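Local coordinates for protein coclaurine N-methyltransferase (Coptis japonica, PDB 6GKV) that transfers a methyl group from S-adenosyl-L-methionine to the ring nitrogen of coclaurine and related tetrahydroisoquinolines in alkaloid biosynthesis, at residues 77-82 and 88-93; 293-298 and 318-323; 136-141 and 173-178. All blocks are in the same frame, centred on the assembly; numbering follows the deposited sequence.

Contact 1. Residues 77-82 and 88-93; sequences IPIEFL and SNLKGS. With SAH (S-adenosyl-L-homocysteine), chain C.
Three oxygens grip NZ of Lys-91: OG of Ser-93 at 2.9 Å, the carbonyl oxygen of Cys-94 and the hydroxyl of Tyr-115. A long amine arm suits this place, because it can run along helix 104-118, its side chain against Met-111 and Leu-112, before its charged end reaches these partners. Ser-93 in turn faces the cofactor product. Its OG stands between the backbone N and the carbonyl carbon (chi1 50°), which directs it at carboxylate atom O of S-adenosyl-L-homocysteine; the modelled separation is so short that its exact value is doubtful. The other carboxylate oxygen, OXT, takes the N-H of Gly-92 at 3.2 Å and 155°. Lys-91 is thus placed as a second-shell residue that probably fixes the rotation of the serine hydroxyl, and its positive charge would probably stabilise the negative carboxylate nearby. An alanine at Ser-93 would remove the hydroxyl and would probably leave both the lysine ammonium and the ligand carboxylate short of one partner.

The two segments themselves meet through the apolar side chain of Leu-90, with no polar bond between them. Leu-90 forks between two residues of helix 79-85: its CD1 lies 3.6 Å from CD1 of Ile-79, while its CD2 sits 3.6 Å from the carbonyl O of Leu-82. With CG1 anti to the backbone N (chi1 -165°), Ile-79 extends CD1 to the leucine, and the two side chains cross at about a right angle. Branched aliphatic groups serve well here, since Tyr-162 of helix 157-168 and Gln-134 close over both of them. Toward helix 104-118, Glu-108 takes the N-H of Asn-89 with OE1 and that of Lys-91 with OE2, while Phe-81 turns to helix 299-309.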
loop_
_atom_site.group_PDB
_atom_site.type_symbol
_atom_site.label_atom_id
_atom_site.label_comp_id
_atom_site.label_asym_id
_atom_site.label_seq_id
_atom_site.Cartn_x
_atom_site.Cartn_y
_atom_site.Cartn_z
ATOM N N ILE A 77 -6.782 27.577 -20.546
ATOM C CA ILE A 77 -7.061 28.807 -19.829
ATOM C C ILE A 77 -6.130 29.918 -20.282
ATOM O O ILE A 77 -4.926 29.700 -20.385
ATOM C CB ILE A 77 -6.908 28.609 -18.307
ATOM C CG1 ILE A 77 -7.587 27.298 -17.861
ATOM C CG2 ILE A 77 -7.415 29.852 -17.560
ATOM C CD1 ILE A 77 -9.080 27.186 -18.264
ATOM N N PRO A 78 -6.685 31.109 -20.560
ATOM C CA PRO A 78 -5.864 32.276 -20.889
ATOM C C PRO A 78 -4.774 32.519 -19.853
ATOM O O PRO A 78 -5.039 32.595 -18.649
ATOM C CB PRO A 78 -6.877 33.433 -20.913
ATOM C CG PRO A 78 -8.132 32.885 -20.309
ATOM C CD PRO A 78 -8.119 31.428 -20.620
ATOM N N ILE A 79 -3.548 32.634 -20.348
ATOM C CA ILE A 79 -2.373 32.770 -19.509
ATOM C C ILE A 79 -2.462 34.014 -18.621
ATOM O O ILE A 79 -2.023 33.984 -17.463
ATOM C CB ILE A 79 -1.094 32.807 -20.387
ATOM C CG1 ILE A 79 0.154 32.577 -19.539
ATOM C CG2 ILE A 79 -1.021 34.083 -21.242
ATOM C CD1 ILE A 79 0.336 31.140 -19.147
ATOM N N GLU A 80 -3.063 35.080 -19.158
ATOM C CA GLU A 80 -3.204 36.365 -18.465
ATOM C C GLU A 80 -3.969 36.229 -17.151
ATOM O O GLU A 80 -3.739 36.991 -16.202
ATOM C CB GLU A 80 -3.921 37.380 -19.357
ATOM C CG GLU A 80 -3.875 37.067 -20.842
ATOM C CD GLU A 80 -4.821 37.947 -21.655
ATOM O OE1 GLU A 80 -5.705 38.608 -21.055
ATOM O OE2 GLU A 80 -4.679 37.979 -22.899
ATOM N N PHE A 81 -4.891 35.268 -17.122
ATOM C CA PHE A 81 -5.622 34.921 -15.911
ATOM C C PHE A 81 -4.748 34.128 -14.951
ATOM O O PHE A 81 -4.835 34.306 -13.742
ATOM C CB PHE A 81 -6.876 34.106 -16.235
ATOM C CG PHE A 81 -7.595 33.600 -15.010
ATOM C CD1 PHE A 81 -8.049 34.488 -14.032
ATOM C CD2 PHE A 81 -7.795 32.244 -14.818
ATOM C CE1 PHE A 81 -8.702 34.030 -12.891
ATOM C CE2 PHE A 81 -8.442 31.778 -13.688
ATOM C CZ PHE A 81 -8.901 32.676 -12.720
ATOM N N LEU A 82 -3.909 33.249 -15.489
ATOM C CA LEU A 82 -3.098 32.389 -14.638
ATOM C C LEU A 82 -2.005 33.186 -13.902
ATOM O O LEU A 82 -1.720 32.903 -12.749
ATOM C CB LEU A 82 -2.510 31.228 -15.464
ATOM C CG LEU A 82 -3.611 30.255 -15.920
ATOM C CD1 LEU A 82 -3.074 29.170 -16.830
ATOM C CD2 LEU A 82 -4.367 29.625 -14.729
ATOM N N SER A 88 4.561 33.190 -9.406
ATOM C CA SER A 88 5.520 33.548 -10.465
ATOM C C SER A 88 5.800 32.485 -11.529
ATOM O O SER A 88 6.125 32.835 -12.667
ATOM C CB SER A 88 6.859 33.939 -9.852
ATOM O OG SER A 88 6.809 35.199 -9.246
ATOM N N ASN A 89 5.726 31.204 -11.162
ATOM C CA ASN A 89 6.031 30.117 -12.096
ATOM C C ASN A 89 4.780 29.487 -12.703
ATOM O O ASN A 89 4.875 28.590 -13.546
ATOM C CB ASN A 89 6.863 29.015 -11.422
ATOM C CG ASN A 89 8.010 29.557 -10.590
ATOM O OD1 ASN A 89 7.851 29.851 -9.404
ATOM N ND2 ASN A 89 9.172 29.689 -11.213
ATOM N N LEU A 90 3.612 29.964 -12.283
ATOM C CA LEU A 90 2.355 29.479 -12.824
ATOM C C LEU A 90 2.238 27.986 -12.568
ATOM O O LEU A 90 1.950 27.198 -13.472
ATOM C CB LEU A 90 2.257 29.777 -14.317
ATOM C CG LEU A 90 2.552 31.221 -14.720
ATOM C CD1 LEU A 90 2.445 31.374 -16.221
ATOM C CD2 LEU A 90 1.621 32.174 -14.013
ATOM N N LYS A 91 2.479 27.597 -11.323
ATOM C CA LYS A 91 2.363 26.206 -10.940
ATOM C C LYS A 91 0.910 25.914 -10.623
ATOM O O LYS A 91 0.361 26.464 -9.670
ATOM C CB LYS A 91 3.263 25.906 -9.746
ATOM C CG LYS A 91 3.369 24.418 -9.392
ATOM C CD LYS A 91 4.382 24.205 -8.268
ATOM C CE LYS A 91 4.930 22.793 -8.303
ATOM N NZ LYS A 91 3.876 21.798 -7.997
ATOM N N GLY A 92 0.289 25.056 -11.426
ATOM C CA GLY A 92 -1.129 24.759 -11.284
ATOM C C GLY A 92 -1.326 23.442 -10.567
ATOM O O GLY A 92 -2.209 22.648 -10.912
ATOM N N SER A 93 -0.484 23.225 -9.558
ATOM C CA SER A 93 -0.457 22.001 -8.774
ATOM C C SER A 93 0.124 22.302 -7.372
ATOM O O SER A 93 0.596 23.415 -7.107
ATOM C CB SER A 93 0.382 20.939 -9.493
ATOM O OG SER A 93 1.649 21.474 -9.884
HETATM N N SAH C . 1.891 19.485 -14.379
HETATM C CA SAH C . 1.441 20.870 -14.406
HETATM C CB SAH C . -0.074 20.947 -14.531
HETATM C CG SAH C . -0.859 19.830 -13.849
HETATM S SD SAH C . -2.621 19.916 -14.275
HETATM C C SAH C . 1.882 21.630 -13.165
HETATM O O SAH C . 2.265 20.982 -12.190
HETATM O OXT SAH C . 1.858 22.872 -13.114
HETATM C "C5'" SAH C . -2.534 18.514 -15.423
HETATM C "C4'" SAH C . -1.705 18.775 -16.687
HETATM O "O4'" SAH C . -1.736 17.642 -17.542
HETATM C "C3'" SAH C . -2.229 19.948 -17.504
HETATM O "O3'" SAH C . -1.136 20.636 -18.059
HETATM C "C2'" SAH C . -2.990 19.328 -18.648
HETATM O "O2'" SAH C . -2.874 20.162 -19.775
HETATM C "C1'" SAH C . -2.263 17.995 -18.815
HETATM N N9 SAH C . -3.123 16.920 -19.360
HETATM C C8 SAH C . -4.354 16.493 -18.908
HETATM N N7 SAH C . -4.779 15.482 -19.708
HETATM C C5 SAH C . -3.837 15.257 -20.667
HETATM C C6 SAH C . -3.755 14.360 -21.738
HETATM N N6 SAH C . -4.735 13.485 -21.984
HETATM N N1 SAH C . -2.641 14.385 -22.557
HETATM C C2 SAH C . -1.623 15.293 -22.320
HETATM N N3 SAH C . -1.709 16.175 -21.261
HETATM C C4 SAH C . -2.798 16.157 -20.454
#

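Contact 2. Residues 293-298 and 318-323; sequences KRLDAN and KLINYW
The backbones come closest at Leu-295 and Ile-320, whose CA atoms are 8.2 Å apart, so helix 281-297 and helix 313-335 are held at a distance that side chains must bridge. Leu-295 does most of the bridging. Its CG lies anti to the carbonyl carbon (chi1 -70°), and the branch that ends in CD1 reaches the second helix, 3.8 Å from CB of Trp-323 and 3.9 Å from the carbonyl C of the same residue. The leucine therefore lands on the root of the tryptophan, not on its indole, and the two side chains cross at about a right angle. CD1 of Ile-320 adds a looser contact, 4.4 Å from CD1 of Leu-295. The other leucine branch, CD2, goes to the ring of Phe-81 on helix 79-85.

The indole turns away from Leu-295, and one of its faces is covered by Tyr-322, whose CE2 stands 3.8 Å above the plane of the Trp-323 ring, over its centre. Phe-81 and Phe-326 also meet the indole, with planes inclined by about 50° and 55°, neither stacked nor T-shaped. Phe-326 lines the pocket of the bound N-methylheliamine; the Trp-323 side chain is about 8 Å from that ligand, so it lies in a layer next to the pocket. A broad, rigid ring fits such a spot, where helices 79-85 and 299-309 also converge through Met-85 and Phe-306.

The Tyr-322 hydroxyl is hydrogen-bonded to the carbonyl oxygen of Val-250. What joins the two helices here is purely apolar, and it depends on matched shapes and the exclusion of water instead of on any directional bond.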
loop_
_atom_site.group_PDB
_atom_site.type_symbol
_atom_site.label_atom_id
_atom_site.label_comp_id
_atom_site.label_asym_id
_atom_site.label_seq_id
_atom_site.Cartn_x
_atom_site.Cartn_y
_atom_site.Cartn_z
ATOM N N LYS A 293 -7.115 34.212 -2.501
ATOM C CA LYS A 293 -6.764 35.586 -2.100
ATOM C C LYS A 293 -6.393 36.424 -3.313
ATOM O O LYS A 293 -6.696 37.608 -3.371
ATOM C CB LYS A 293 -5.587 35.615 -1.119
ATOM C CG LYS A 293 -5.901 35.293 0.341
ATOM C CD LYS A 293 -4.590 35.196 1.149
ATOM C CE LYS A 293 -4.791 34.532 2.501
ATOM N NZ LYS A 293 -3.494 34.141 3.160
ATOM N N ARG A 294 -5.715 35.803 -4.271
ATOM C CA ARG A 294 -5.242 36.529 -5.438
ATOM C C ARG A 294 -6.367 36.884 -6.388
ATOM O O ARG A 294 -6.311 37.913 -7.040
ATOM C CB ARG A 294 -4.168 35.730 -6.165
ATOM C CG ARG A 294 -2.852 35.789 -5.442
ATOM C CD ARG A 294 -1.807 34.849 -6.014
ATOM N NE ARG A 294 -0.542 35.086 -5.336
ATOM C CZ ARG A 294 0.507 35.664 -5.901
ATOM N NH1 ARG A 294 0.462 36.036 -7.176
ATOM N NH2 ARG A 294 1.608 35.849 -5.190
ATOM N N LEU A 295 -7.380 36.029 -6.473
ATOM C CA LEU A 295 -8.577 36.365 -7.232
ATOM C C LEU A 295 -9.206 37.647 -6.688
ATOM O O LEU A 295 -9.088 38.707 -7.295
ATOM C CB LEU A 295 -9.586 35.218 -7.191
ATOM C CG LEU A 295 -9.200 33.967 -7.968
ATOM C CD1 LEU A 295 -10.336 32.950 -7.977
ATOM C CD2 LEU A 295 -8.813 34.363 -9.375
ATOM N N ASP A 296 -9.821 37.540 -5.512
ATOM C CA ASP A 296 -10.528 38.642 -4.835
ATOM C C ASP A 296 -9.794 39.986 -4.768
ATOM O O ASP A 296 -10.415 41.044 -4.686
ATOM C CB ASP A 296 -10.868 38.211 -3.405
ATOM C CG ASP A 296 -11.759 36.991 -3.367
ATOM O OD1 ASP A 296 -12.520 36.790 -4.342
ATOM O OD2 ASP A 296 -11.683 36.233 -2.373
ATOM N N ALA A 297 -8.472 39.942 -4.782
ATOM C CA ALA A 297 -7.673 41.154 -4.686
ATOM C C ALA A 297 -7.478 41.798 -6.066
ATOM O O ALA A 297 -7.092 42.965 -6.176
ATOM C CB ALA A 297 -6.324 40.833 -4.031
ATOM N N ASN A 298 -7.746 41.039 -7.124
ATOM C CA ASN A 298 -7.573 41.572 -8.470
ATOM C C ASN A 298 -8.831 41.423 -9.291
ATOM O O ASN A 298 -8.767 41.180 -10.495
ATOM C CB ASN A 298 -6.424 40.877 -9.190
ATOM C CG ASN A 298 -5.162 40.855 -8.379
ATOM O OD1 ASN A 298 -4.398 41.826 -8.350
ATOM N ND2 ASN A 298 -4.933 39.746 -7.706
ATOM N N LYS A 318 -20.339 34.106 -13.663
ATOM C CA LYS A 318 -20.333 32.658 -13.463
ATOM C C LYS A 318 -18.902 32.125 -13.478
ATOM O O LYS A 318 -18.556 31.228 -12.708
ATOM C CB LYS A 318 -21.176 31.936 -14.521
ATOM C CG LYS A 318 -22.705 32.156 -14.381
ATOM C CD LYS A 318 -23.495 31.348 -15.435
ATOM C CE LYS A 318 -25.008 31.516 -15.301
ATOM N NZ LYS A 318 -25.642 32.348 -16.390
ATOM N N LEU A 319 -18.062 32.712 -14.325
ATOM C CA LEU A 319 -16.718 32.199 -14.512
ATOM C C LEU A 319 -15.813 32.506 -13.327
ATOM O O LEU A 319 -15.010 31.661 -12.916
ATOM C CB LEU A 319 -16.119 32.762 -15.796
ATOM C CG LEU A 319 -14.789 32.155 -16.232
ATOM C CD1 LEU A 319 -14.865 30.632 -16.269
ATOM C CD2 LEU A 319 -14.441 32.729 -17.593
ATOM N N ILE A 320 -15.925 33.709 -12.774
ATOM C CA ILE A 320 -15.100 34.059 -11.624
ATOM C C ILE A 320 -15.520 33.213 -10.399
ATOM O O ILE A 320 -14.682 32.773 -9.622
ATOM C CB ILE A 320 -15.172 35.570 -11.324
ATOM C CG1 ILE A 320 -14.484 35.907 -10.005
ATOM C CG2 ILE A 320 -16.590 36.029 -11.226
ATOM C CD1 ILE A 320 -12.982 35.781 -10.052
ATOM N N ASN A 321 -16.812 32.945 -10.251
ATOM C CA ASN A 321 -17.268 32.131 -9.138
ATOM C C ASN A 321 -16.959 30.658 -9.379
ATOM O O ASN A 321 -16.966 29.841 -8.448
ATOM C CB ASN A 321 -18.756 32.346 -8.904
ATOM C CG ASN A 321 -19.038 33.679 -8.267
ATOM O OD1 ASN A 321 -18.404 34.035 -7.272
ATOM N ND2 ASN A 321 -19.979 34.443 -8.840
ATOM N N TYR A 322 -16.697 30.321 -10.641
ATOM C CA TYR A 322 -16.225 28.987 -10.952
ATOM C C TYR A 322 -14.867 28.814 -10.301
ATOM O O TYR A 322 -14.595 27.820 -9.630
ATOM C CB TYR A 322 -16.097 28.730 -12.461
ATOM C CG TYR A 322 -15.316 27.450 -12.679
ATOM C CD1 TYR A 322 -15.956 26.219 -12.611
ATOM C CD2 TYR A 322 -13.932 27.464 -12.880
ATOM C CE1 TYR A 322 -15.259 25.039 -12.756
ATOM C CE2 TYR A 322 -13.216 26.270 -13.022
ATOM C CZ TYR A 322 -13.895 25.065 -12.963
ATOM O OH TYR A 322 -13.237 23.876 -13.113
ATOM N N TRP A 323 -13.998 29.789 -10.538
ATOM C CA TRP A 323 -12.643 29.688 -10.062
ATOM C C TRP A 323 -12.595 29.794 -8.527
ATOM O O TRP A 323 -11.777 29.137 -7.877
ATOM C CB TRP A 323 -11.776 30.738 -10.756
ATOM C CG TRP A 323 -11.372 30.226 -12.135
ATOM C CD1 TRP A 323 -11.795 30.698 -13.353
ATOM C CD2 TRP A 323 -10.536 29.099 -12.425
ATOM N NE1 TRP A 323 -11.245 29.954 -14.375
ATOM C CE2 TRP A 323 -10.457 28.954 -13.824
ATOM C CE3 TRP A 323 -9.809 28.192 -11.628
ATOM C CZ2 TRP A 323 -9.702 27.965 -14.453
ATOM C CZ3 TRP A 323 -9.053 27.202 -12.246
ATOM C CH2 TRP A 323 -9.007 27.095 -13.640
#

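Contact 3. Residues 136-141 and 173-178; sequences ALTLHV and LNVEVK
Thr-138 and Leu-139 rest their methyl groups on Val-175, joining the first helix after the glycine-rich turn of a Rossmann-like methyltransferase domain to the approach of the outermost parallel strand, 176-179. Helix 136-143 is the connection of a beta-alpha-beta crossover between strands 126-130 and 149-154. It starts at Ala-136, which fits the last position of a GxGxxA-like pattern with Gly-131 and Gly-133; its small side chain lets Asn-89 and Lys-91 approach. Leu-137 turns to Leu-112 of helix 104-118.

Thr-138 suits its place because it has two unlike branches. OG1 is hydrogen-bonded to OD2 of Asp-129, near the end of strand 126-130, whereas CG2, anti to the backbone N (chi1 -73° for OG1), meets both valine methyls: CG1 of Val-175 at 3.6 Å and CG2 at 4.0 Å. The threonine side chain also packs on Val-150 and Ala-152 of strand 149-154. At Leu-139 the CB bond points away from residues 173-178, yet the chain bends back until CD2 is 4.0 Å from CG2 of Val-175, with Arg-170 alongside. His-140 and Val-141 return to helix 104-118, the valine meeting Cys-116 and also Val-150. The N-H of Val-141 is bonded to the carbonyl O of Leu-137 at 2.9 Å.

A beta-branched valine suits position Val-175, since its two methyls can meet Thr-138 and Leu-139 while the side chain also touches Ile-163 and Ser-167 of helix 157-168. Beyond it, the CB bond of Glu-176 points away from the helix; its carboxylate forms a salt bridge with Lys-178, whose NZ meets OE2 of Glu-176 nearly in line with the CD-OE2 bond, although the modelled length is doubtfully short.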
loop_
_atom_site.group_PDB
_atom_site.type_symbol
_atom_site.label_atom_id
_atom_site.label_comp_id
_atom_site.label_asym_id
_atom_site.label_seq_id
_atom_site.Cartn_x
_atom_site.Cartn_y
_atom_site.Cartn_z
ATOM N N ALA A 136 6.068 25.317 -15.158
ATOM C CA ALA A 136 6.713 25.693 -13.902
ATOM C C ALA A 136 7.936 24.817 -13.623
ATOM O O ALA A 136 9.009 25.325 -13.252
ATOM C CB ALA A 136 5.732 25.605 -12.763
ATOM N N LEU A 137 7.780 23.510 -13.840
ATOM C CA LEU A 137 8.870 22.558 -13.604
ATOM C C LEU A 137 9.886 22.542 -14.741
ATOM O O LEU A 137 11.091 22.530 -14.494
ATOM C CB LEU A 137 8.317 21.151 -13.392
ATOM C CG LEU A 137 9.306 20.008 -13.126
ATOM C CD1 LEU A 137 10.169 20.253 -11.870
ATOM C CD2 LEU A 137 8.536 18.699 -13.006
ATOM N N THR A 138 9.399 22.542 -15.981
ATOM C CA THR A 138 10.276 22.571 -17.150
ATOM C C THR A 138 11.262 23.724 -17.063
ATOM O O THR A 138 12.470 23.518 -17.132
ATOM C CB THR A 138 9.469 22.683 -18.456
ATOM O OG1 THR A 138 8.827 21.432 -18.720
ATOM C CG2 THR A 138 10.376 23.025 -19.628
ATOM N N LEU A 139 10.741 24.931 -16.883
ATOM C CA LEU A 139 11.573 26.130 -16.855
ATOM C C LEU A 139 12.555 26.117 -15.684
ATOM O O LEU A 139 13.690 26.585 -15.795
ATOM C CB LEU A 139 10.686 27.376 -16.795
ATOM C CG LEU A 139 9.652 27.385 -17.918
ATOM C CD1 LEU A 139 8.724 28.625 -17.883
ATOM C CD2 LEU A 139 10.384 27.250 -19.253
ATOM N N HIS A 140 12.105 25.574 -14.562
ATOM C CA HIS A 140 12.892 25.566 -13.337
ATOM C C HIS A 140 14.074 24.613 -13.465
ATOM O O HIS A 140 15.214 24.971 -13.155
ATOM C CB HIS A 140 12.008 25.174 -12.151
ATOM C CG HIS A 140 12.733 25.110 -10.841
ATOM N ND1 HIS A 140 13.321 23.955 -10.370
ATOM C CD2 HIS A 140 12.947 26.058 -9.897
ATOM C CE1 HIS A 140 13.869 24.193 -9.191
ATOM N NE2 HIS A 140 13.659 25.460 -8.883
ATOM N N VAL A 141 13.795 23.397 -13.922
ATOM C CA VAL A 141 14.846 22.413 -14.154
ATOM C C VAL A 141 15.771 22.896 -15.272
ATOM O O VAL A 141 16.994 22.779 -15.165
ATOM C CB VAL A 141 14.253 21.023 -14.512
ATOM C CG1 VAL A 141 15.330 20.065 -15.008
ATOM C CG2 VAL A 141 13.528 20.438 -13.317
ATOM N N LEU A 173 18.454 27.459 -23.710
ATOM C CA LEU A 173 18.617 26.428 -24.726
ATOM C C LEU A 173 17.620 25.308 -24.478
ATOM O O LEU A 173 16.730 25.047 -25.288
ATOM C CB LEU A 173 20.054 25.863 -24.711
ATOM C CG LEU A 173 20.535 24.793 -25.719
ATOM C CD1 LEU A 173 22.049 24.805 -25.830
ATOM C CD2 LEU A 173 20.070 23.369 -25.391
ATOM N N ASN A 174 17.777 24.685 -23.316
ATOM C CA ASN A 174 17.304 23.333 -23.035
ATOM C C ASN A 174 15.879 23.012 -23.435
ATOM O O ASN A 174 15.595 21.905 -23.898
ATOM C CB ASN A 174 17.444 23.070 -21.547
ATOM C CG ASN A 174 18.599 23.814 -20.946
ATOM O OD1 ASN A 174 18.436 24.511 -19.946
ATOM N ND2 ASN A 174 19.785 23.665 -21.540
ATOM N N VAL A 175 14.983 23.971 -23.243
ATOM C CA VAL A 175 13.566 23.673 -23.324
ATOM C C VAL A 175 13.118 23.335 -24.729
ATOM O O VAL A 175 13.372 24.072 -25.674
ATOM C CB VAL A 175 12.707 24.830 -22.821
ATOM C CG1 VAL A 175 11.242 24.425 -22.850
ATOM C CG2 VAL A 175 13.135 25.227 -21.425
ATOM N N GLU A 176 12.440 22.203 -24.829
ATOM C CA GLU A 176 11.771 21.767 -26.036
ATOM C C GLU A 176 10.346 21.352 -25.653
ATOM O O GLU A 176 10.157 20.705 -24.619
ATOM C CB GLU A 176 12.545 20.618 -26.672
ATOM C CG GLU A 176 11.737 19.745 -27.597
ATOM C CD GLU A 176 12.514 18.527 -28.046
ATOM O OE1 GLU A 176 13.748 18.509 -27.861
ATOM O OE2 GLU A 176 11.889 17.589 -28.579
ATOM N N VAL A 177 9.345 21.738 -26.444
ATOM C CA VAL A 177 7.959 21.417 -26.101
ATOM C C VAL A 177 7.201 20.723 -27.227
ATOM O O VAL A 177 7.215 21.178 -28.374
ATOM C CB VAL A 177 7.170 22.675 -25.710
ATOM C CG1 VAL A 177 5.798 22.290 -25.167
ATOM C CG2 VAL A 177 7.939 23.494 -24.695
ATOM N N LYS A 178 6.517 19.633 -26.889
ATOM C CA LYS A 178 5.791 18.825 -27.871
ATOM C C LYS A 178 4.285 18.850 -27.625
ATOM O O LYS A 178 3.846 18.676 -26.487
ATOM C CB LYS A 178 6.274 17.366 -27.840
ATOM C CG LYS A 178 7.776 17.161 -27.907
ATOM C CD LYS A 178 8.100 15.672 -28.074
ATOM C CE LYS A 178 9.555 15.437 -28.471
ATOM N NZ LYS A 178 9.988 16.316 -29.598
#

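Overall arrangement
Along the chain contact 1 comes first, contact 3 second and contact 2 last, in series. In space contact 1 lies between the others: its centre is about 13 Å from that of contact 2 and about 15 Å from that of contact 3, while the centres of contacts 2 and 3 are about 29 Å apart. Phe-81 and Ile-77 carry contact 1 into helices 281-297 and 313-335, and Asn-89 and Lys-91 carry it to Ala-136. Contact 3 belongs to the parallel part of the mixed sheet and contact 2 to the helices beside the N-methylheliamine pocket, consistent with a bridge between the cofactor-binding part and the helices that hold the substrate.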